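Local structure of denovo NTF2 (Synthetic construct, 6W40) at the interface of chains A and B. The protein is a computationally designed NTF2-like protein, made from scratch as part of an effort to build proteins with diverse pocket structures. Numbering follows the deposited sequence. Chains: chain A/B, Denovo NTF2.

Contact 1: the interface of chains A and B. Residues chain A 75-77; chain B 10, 14.
B:Ile14 points from the helix 7-16 of chain B against the main-chain N-H and C=O groups along one side of the strand 74-78, at A:Ile75 and A:Leu77. Its two branches do different work. The longer branch has CG1 beside the backbone N (chi1 -69°) and runs out straight, which carries its terminal methyl down to the strand. There CD1 lies 3.5 Å from the backbone N of A:Leu77. The same methyl meets the aliphatic part of A:Lys76, with CD1 of B:Ile14 3.7 Å from CD of the lysine. The two side chains meet at a slant, and the lysine's methylene CD does the touching, not its ammonium end. The shorter branch, CG2, lies 3.4 Å from the carbonyl O of A:Ile75, two residues before A:Leu77. An alanine in place of B:Ile14 would probably leave a gap over the A:Leu77 backbone and free the A:Lys76 chain to turn.

One helical turn earlier, B:Asp10 brings its carboxylate OD2 to 2.6 Å from the carbonyl O of A:Leu77. Both atoms are normally acceptors. A hydrogen bond here would need a proton on the carboxyl group, which the structure does not show, so the pair is doubtful. CB of A:Leu77 is 3.7 Å from the same OD2. The patch seats a helix of one copy on a strand of the other. It buries isoleucine methyls against strand backbone, in a pairing that may or may not persist in solution.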
loop_
_atom_site.group_PDB
_atom_site.type_symbol
_atom_site.label_atom_id
_atom_site.label_comp_id
_atom_site.label_asym_id
_atom_site.label_seq_id
_atom_site.Cartn_x
_atom_site.Cartn_y
_atom_site.Cartn_z
ATOM N N ILE A 75 1.905 2.092 -9.694
ATOM C CA ILE A 75 1.031 2.975 -8.929
ATOM C C ILE A 75 1.481 4.412 -9.143
ATOM O O ILE A 75 2.680 4.710 -9.120
ATOM C CB ILE A 75 1.033 2.627 -7.425
ATOM C CG1 ILE A 75 0.219 1.363 -7.162
ATOM C CG2 ILE A 75 0.473 3.773 -6.602
ATOM C CD1 ILE A 75 0.014 1.078 -5.690
ATOM N N LYS A 76 0.516 5.303 -9.355
ATOM C CA LYS A 76 0.773 6.731 -9.471
ATOM C C LYS A 76 -0.121 7.476 -8.493
ATOM O O LYS A 76 -1.318 7.186 -8.396
ATOM C CB LYS A 76 0.528 7.225 -10.900
ATOM C CG LYS A 76 1.595 6.791 -11.891
ATOM C CD LYS A 76 2.935 7.429 -11.559
ATOM C CE LYS A 76 4.037 6.910 -12.465
ATOM N NZ LYS A 76 4.268 5.455 -12.261
ATOM N N LEU A 77 0.461 8.427 -7.769
ATOM C CA LEU A 77 -0.267 9.261 -6.820
ATOM C C LEU A 77 -0.383 10.658 -7.416
ATOM O O LEU A 77 0.618 11.371 -7.539
ATOM C CB LEU A 77 0.437 9.292 -5.466
ATOM C CG LEU A 77 -0.431 8.945 -4.256
ATOM C CD1 LEU A 77 -1.080 7.583 -4.447
ATOM C CD2 LEU A 77 0.395 8.974 -2.978
ATOM N N ASP B 10 5.531 13.362 -4.545
ATOM C CA ASP B 10 4.800 12.213 -5.069
ATOM C C ASP B 10 5.745 11.081 -5.448
ATOM O O ASP B 10 5.447 9.907 -5.195
ATOM C CB ASP B 10 3.949 12.628 -6.270
ATOM C CG ASP B 10 2.710 13.410 -5.867
ATOM O OD1 ASP B 10 2.791 14.652 -5.766
ATOM O OD2 ASP B 10 1.655 12.780 -5.647
ATOM N N ILE B 14 5.485 7.420 -3.995
ATOM C CA ILE B 14 5.312 6.258 -4.860
ATOM C C ILE B 14 6.399 5.231 -4.581
ATOM O O ILE B 14 6.129 4.026 -4.513
ATOM C CB ILE B 14 5.293 6.689 -6.340
ATOM C CG1 ILE B 14 4.026 7.490 -6.645
ATOM C CG2 ILE B 14 5.379 5.479 -7.257
ATOM C CD1 ILE B 14 3.960 8.010 -8.066
#

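Contact 2: the interface of chains A and B. Residues chain A 4, 8; chain B 73-76.
A:Glu4 reaches from the N-terminal helix of one NTF2-like chain to the strand 70-78 of the other, and its two carboxylate oxygens take different partners. OE2 accepts a hydrogen bond from the ammonium NZ of B:Lys76 at 2.9 Å, which is also a salt bridge. The lysine comes in on the syn side, tilted out of the carboxylate plane. OE1 accepts the backbone N of B:Ile75 at 3.2 Å. That bond is almost straight at the hydrogen, but the N-H arrives from above the carboxylate, 60° out of its plane.

OE1 also lies 2.9 Å from OD1 of B:Asp74, with the two carboxylate planes 13° apart. The pair is a clash as modelled, and its detail is doubtful. Two acceptors this close would probably repel if both are charged. The nearby ammonium group of B:Lys76 may offset this in part, since its NZ also makes a salt bridge of 3.2 Å to the same OD1, weak as a hydrogen bond.

Next to the polar group, A:Leu8 packs on B:Ile75. CD1 of the leucine is 3.6 Å from CG1 of the isoleucine, and the two side chains run antiparallel, flank to flank. The other leucine methyl, CD2, lies against the carbonyl of B:His73, 3.2 Å from its O.

Behind these contacts, the helix 2-18 puts A:Glu4 and A:Leu8 one turn apart on the same side. A:Glu4 has CG anti to its backbone N (chi1 -158°) and an extended chain, which lets the carboxylate span to the strand. The B:Lys76 chain instead bends at both chi2 and chi4, bringing NZ back over the strand toward the two acids.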
loop_
_atom_site.group_PDB
_atom_site.type_symbol
_atom_site.label_atom_id
_atom_site.label_comp_id
_atom_site.label_asym_id
_atom_site.label_seq_id
_atom_site.Cartn_x
_atom_site.Cartn_y
_atom_site.Cartn_z
ATOM N N GLU A 4 -0.745 18.082 4.520
ATOM C CA GLU A 4 -0.110 16.878 5.045
ATOM C C GLU A 4 -1.144 15.907 5.598
ATOM O O GLU A 4 -0.998 14.688 5.457
ATOM C CB GLU A 4 0.913 17.237 6.122
ATOM C CG GLU A 4 1.970 16.160 6.329
ATOM C CD GLU A 4 2.649 16.248 7.682
ATOM O OE1 GLU A 4 2.509 15.294 8.477
ATOM O OE2 GLU A 4 3.317 17.268 7.952
ATOM N N LEU A 8 -1.432 12.050 4.708
ATOM C CA LEU A 8 -1.471 10.975 5.695
ATOM C C LEU A 8 -2.671 10.069 5.466
ATOM O O LEU A 8 -2.580 8.846 5.633
ATOM C CB LEU A 8 -1.514 11.557 7.107
ATOM C CG LEU A 8 -0.211 11.751 7.883
ATOM C CD1 LEU A 8 0.745 12.670 7.149
ATOM C CD2 LEU A 8 -0.528 12.298 9.261
ATOM N N HIS B 73 1.061 8.854 11.254
ATOM C CA HIS B 73 0.986 10.017 12.130
ATOM C C HIS B 73 1.724 11.235 11.594
ATOM O O HIS B 73 1.331 12.364 11.903
ATOM C CB HIS B 73 1.544 9.679 13.517
ATOM C CG HIS B 73 0.681 8.745 14.307
ATOM N ND1 HIS B 73 -0.602 8.415 13.927
ATOM C CD2 HIS B 73 0.918 8.071 15.457
ATOM C CE1 HIS B 73 -1.118 7.578 14.809
ATOM N NE2 HIS B 73 -0.216 7.353 15.747
ATOM N N ASP B 74 2.780 11.044 10.805
ATOM C CA ASP B 74 3.575 12.171 10.339
ATOM C C ASP B 74 4.319 11.773 9.072
ATOM O O ASP B 74 4.826 10.654 8.968
ATOM C CB ASP B 74 4.566 12.631 11.417
ATOM C CG ASP B 74 5.254 13.937 11.064
ATOM O OD1 ASP B 74 4.883 14.558 10.045
ATOM O OD2 ASP B 74 6.169 14.346 11.809
ATOM N N ILE B 75 4.371 12.698 8.115
ATOM C CA ILE B 75 5.134 12.538 6.882
ATOM C C ILE B 75 5.891 13.834 6.631
ATOM O O ILE B 75 5.294 14.916 6.633
ATOM C CB ILE B 75 4.232 12.198 5.679
ATOM C CG1 ILE B 75 3.561 10.836 5.867
ATOM C CG2 ILE B 75 5.036 12.209 4.390
ATOM C CD1 ILE B 75 2.607 10.470 4.748
ATOM N N LYS B 76 7.203 13.726 6.424
ATOM C CA LYS B 76 8.046 14.887 6.174
ATOM C C LYS B 76 8.995 14.587 5.025
ATOM O O LYS B 76 9.654 13.543 5.017
ATOM C CB LYS B 76 8.841 15.279 7.424
ATOM C CG LYS B 76 8.040 16.052 8.457
ATOM C CD LYS B 76 7.633 17.417 7.925
ATOM C CE LYS B 76 6.934 18.244 8.993
ATOM N NZ LYS B 76 5.716 17.565 9.512
#

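The C-alpha centres of contact 1 and contact 2 are about 16 Å apart. Both use the same two elements of the protein, the N-terminal helix and the strand around residues 74-78, with the chains in exchanged roles. A:Ile75 and A:Lys76 serve contact 1, B:Ile75 and B:Lys76 contact 2. The helix positions differ, however: 10 and 14 in one, 4 and 8 in the other. This fits an interface that is not an exact two-fold. The structure alone does not show whether the pair is a lasting dimer or a crystal pairing.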